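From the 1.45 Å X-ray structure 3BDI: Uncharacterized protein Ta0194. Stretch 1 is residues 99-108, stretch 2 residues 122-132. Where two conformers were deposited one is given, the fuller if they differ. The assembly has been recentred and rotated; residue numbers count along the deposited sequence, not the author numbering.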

# COMPACT_ATOMS: atom_id res chain seq x y z
N VAL A 99 11.82 10.74 -0.11
CA VAL A 99 10.45 11.03 -0.59
C VAL A 99 9.70 11.77 0.48
O VAL A 99 9.50 11.27 1.60
CB VAL A 99 9.69 9.73 -0.95
CG1 VAL A 99 8.23 10.07 -1.32
CG2 VAL A 99 10.44 9.00 -2.06
N ALA A 100 9.27 12.99 0.17
CA ALA A 100 8.58 13.81 1.15
C ALA A 100 7.09 13.49 1.34
O ALA A 100 6.54 13.55 2.45
CB ALA A 100 8.74 15.32 0.73
N ARG A 101 6.45 13.16 0.24
CA ARG A 101 5.05 12.82 0.21
C ARG A 101 4.84 11.76 -0.87
O ARG A 101 5.53 11.75 -1.90
CB ARG A 101 4.18 14.06 -0.13
CG ARG A 101 4.01 15.04 1.00
N SER A 102 3.85 10.89 -0.65
CA SER A 102 3.59 9.79 -1.56
C SER A 102 2.14 9.30 -1.45
O SER A 102 1.50 9.39 -0.40
CB SER A 102 4.58 8.64 -1.23
OG SER A 102 4.53 7.59 -2.19
N VAL A 103 1.64 8.79 -2.56
CA VAL A 103 0.49 7.87 -2.50
C VAL A 103 0.97 6.56 -1.85
O VAL A 103 2.13 6.15 -2.08
CB VAL A 103 -0.09 7.58 -3.89
CG1 VAL A 103 -1.23 6.58 -3.80
CG2 VAL A 103 -0.62 8.91 -4.53
N ILE A 104 0.16 5.98 -0.98
CA ILE A 104 0.53 4.68 -0.39
C ILE A 104 -0.58 3.68 -0.63
O ILE A 104 -1.78 3.99 -0.44
CB ILE A 104 0.95 4.85 1.09
CG1 ILE A 104 -0.17 5.48 1.93
CG2 ILE A 104 2.25 5.64 1.16
CD1 ILE A 104 0.20 5.64 3.41
N MSE A 105 -0.18 2.52 -1.12
CA MSE A 105 -1.08 1.41 -1.39
C MSE A 105 -0.71 0.26 -0.49
O MSE A 105 0.47 0.03 -0.27
CB MSE A 105 -0.94 0.98 -2.85
CG MSE A 105 -1.63 -0.33 -3.16
SE MSE A 105 -1.68 -0.69 -5.07
CE MSE A 105 -1.09 -2.51 -5.01
N GLY A 106 -1.72 -0.40 0.06
CA GLY A 106 -1.49 -1.57 0.88
C GLY A 106 -2.52 -2.64 0.63
O GLY A 106 -3.73 -2.36 0.52
N ALA A 107 -2.05 -3.90 0.62
CA ALA A 107 -2.92 -5.04 0.53
C ALA A 107 -3.01 -5.74 1.87
O ALA A 107 -2.01 -6.06 2.48
CB ALA A 107 -2.40 -6.01 -0.51
N SER A 108 -4.24 -5.99 2.36
CA SER A 108 -4.49 -6.86 3.51
C SER A 108 -3.79 -6.23 4.75
O SER A 108 -4.11 -5.08 5.09
CB SER A 108 -4.15 -8.30 3.19
OG SER A 108 -4.68 -9.19 4.16
N PRO A 122 -0.63 12.29 8.44
CA PRO A 122 -1.39 12.63 7.24
C PRO A 122 -0.68 13.52 6.25
O PRO A 122 -1.00 13.52 5.06
CB PRO A 122 -2.65 13.32 7.80
CG PRO A 122 -2.25 13.80 9.14
CD PRO A 122 -1.31 12.72 9.67
N ASP A 123 0.28 14.32 6.74
CA ASP A 123 0.96 15.27 5.87
C ASP A 123 1.90 14.64 4.87
O ASP A 123 2.31 15.29 3.90
CB ASP A 123 1.65 16.35 6.70
CG ASP A 123 0.65 17.13 7.58
OD1 ASP A 123 -0.48 17.42 7.10
OD2 ASP A 123 0.99 17.41 8.74
N ILE A 124 2.20 13.35 5.05
CA ILE A 124 3.05 12.65 4.09
C ILE A 124 2.27 11.87 3.01
O ILE A 124 2.90 11.32 2.07
CB ILE A 124 4.11 11.73 4.77
CG1 ILE A 124 3.52 10.44 5.32
CG2 ILE A 124 4.81 12.50 5.92
CD1 ILE A 124 4.58 9.50 5.93
N VAL A 125 0.94 11.84 3.12
CA VAL A 125 0.10 10.92 2.31
C VAL A 125 -0.67 11.71 1.26
O VAL A 125 -1.49 12.56 1.61
CB VAL A 125 -0.85 10.09 3.19
CG1 VAL A 125 -1.69 9.13 2.32
CG2 VAL A 125 -0.06 9.29 4.24
N ASP A 126 -0.39 11.46 -0.02
CA ASP A 126 -1.07 12.12 -1.15
C ASP A 126 -2.40 11.44 -1.54
O ASP A 126 -3.23 12.04 -2.23
CB ASP A 126 -0.20 12.16 -2.38
CG ASP A 126 0.97 13.14 -2.29
OD1 ASP A 126 0.85 14.13 -1.56
OD2 ASP A 126 1.99 12.90 -2.98
N GLY A 127 -2.60 10.19 -1.11
CA GLY A 127 -3.76 9.37 -1.48
C GLY A 127 -3.53 7.98 -0.94
O GLY A 127 -2.37 7.61 -0.65
N ILE A 128 -4.61 7.21 -0.82
CA ILE A 128 -4.56 5.83 -0.28
C ILE A 128 -5.19 4.88 -1.29
O ILE A 128 -6.27 5.17 -1.83
CB ILE A 128 -5.41 5.72 1.02
CG1 ILE A 128 -4.82 6.59 2.14
CG2 ILE A 128 -5.53 4.25 1.53
CD1 ILE A 128 -5.72 6.71 3.34
N ILE A 129 -4.55 3.72 -1.51
CA ILE A 129 -5.21 2.58 -2.10
C ILE A 129 -5.12 1.46 -1.08
O ILE A 129 -4.04 1.15 -0.60
CB ILE A 129 -4.52 2.08 -3.41
CG1 ILE A 129 -4.53 3.19 -4.48
CG2 ILE A 129 -5.24 0.86 -3.96
CD1 ILE A 129 -3.76 2.88 -5.75
N ALA A 130 -6.24 0.89 -0.71
CA ALA A 130 -6.27 -0.19 0.27
C ALA A 130 -7.07 -1.33 -0.28
O ALA A 130 -8.25 -1.18 -0.64
CB ALA A 130 -6.85 0.30 1.59
N VAL A 131 -6.43 -2.47 -0.40
CA VAL A 131 -7.01 -3.68 -0.96
C VAL A 131 -7.43 -4.56 0.21
O VAL A 131 -6.59 -5.20 0.85
CB VAL A 131 -6.03 -4.43 -1.88
CG1 VAL A 131 -6.76 -5.53 -2.69
CG2 VAL A 131 -5.32 -3.45 -2.83
N ALA A 132 -8.73 -4.58 0.51
CA ALA A 132 -9.28 -5.36 1.62
C ALA A 132 -8.43 -5.23 2.88
O ALA A 132 -7.92 -6.21 3.43
CB ALA A 132 -9.55 -6.80 1.24

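Two strands run side by side in the same direction, 9° apart, and the backbone sets the rules that the side chains then follow. Ser102, Ile104 and Gly106 each supply both a donor and an acceptor: Ile104 N bonds to Gly127 O at 3.0 Å and Ile104 O receives Ile129 N at 3.0 Å, while Gly106 N reaches Ile129 O and Gly106 O receives Val131 N, both at 2.9 Å. The ladder closes with Ser108 N to Val131 O, 2.9 Å. Beside these bonds the CA atoms also approach carbonyls, as with Met105 CA and Ile129 O at 3.1 Å, the close packing typical of parallel strands.

The register pairs side chains on the same face. Met105, a selenomethionine, lies beside Ile129, and Ala107 beside Val131. Chi1 in t lays Met105 CG 3.8 Å from Ile129 CB; chi2, also t, extends the chain beyond, and chi3, at 133°, falls between wells. Ile129, m at chi1 and t at chi2, carries its CD1 to 4.2 Å from Met105 SE, so the two side chains pack along their length. The next pair is slighter, Ala107 CB standing 4.2 Å from Val131 CB, with Val131 in its t rotamer.

On the other face Ile104 shows the most instructive conformation. Its chi1 is p, whereas its neighbor across the sheet, Ile128, is m; both keep chi2 in t. With this choice the end of Ile104 comes nearer the second stretch than its CA-to-CB bond would suggest, and CD1 rests 3.8 Å from Val125 CG2. The contact is thus diagonal, toward the residue paired with Ser102 rather than with Ile104. Further along this face Gly106, without a side chain, pairs with Ala130, so bulk falls away at this end.

The start of the contact is less regular. Ser102 N bonds to Ile124 O at 2.9 Å, and Asp126 N to Ser102 O at 2.8 Å, but the chain then turns a corner at Asp126. Gly127 N is left buried without a partner, 4.2 Å from Ser102 O. Asp126 has its CA-to-CB bond toward the first stretch and chi1 in m; its CB lies 3.9 Å from Val103 CG2, and its OD1 is 3.6 Å from Arg101 CB. An ideal CB on Gly127 would lie 3.7 Å from Val103 CG2, a normal packing distance, so this contact does not explain the glycine; Val103 itself is t. Ser102, also t, turns its hydroxyl back on its own strand, OG donating to Val103 O at 2.8 Å, which satisfies a polar group in a buried position.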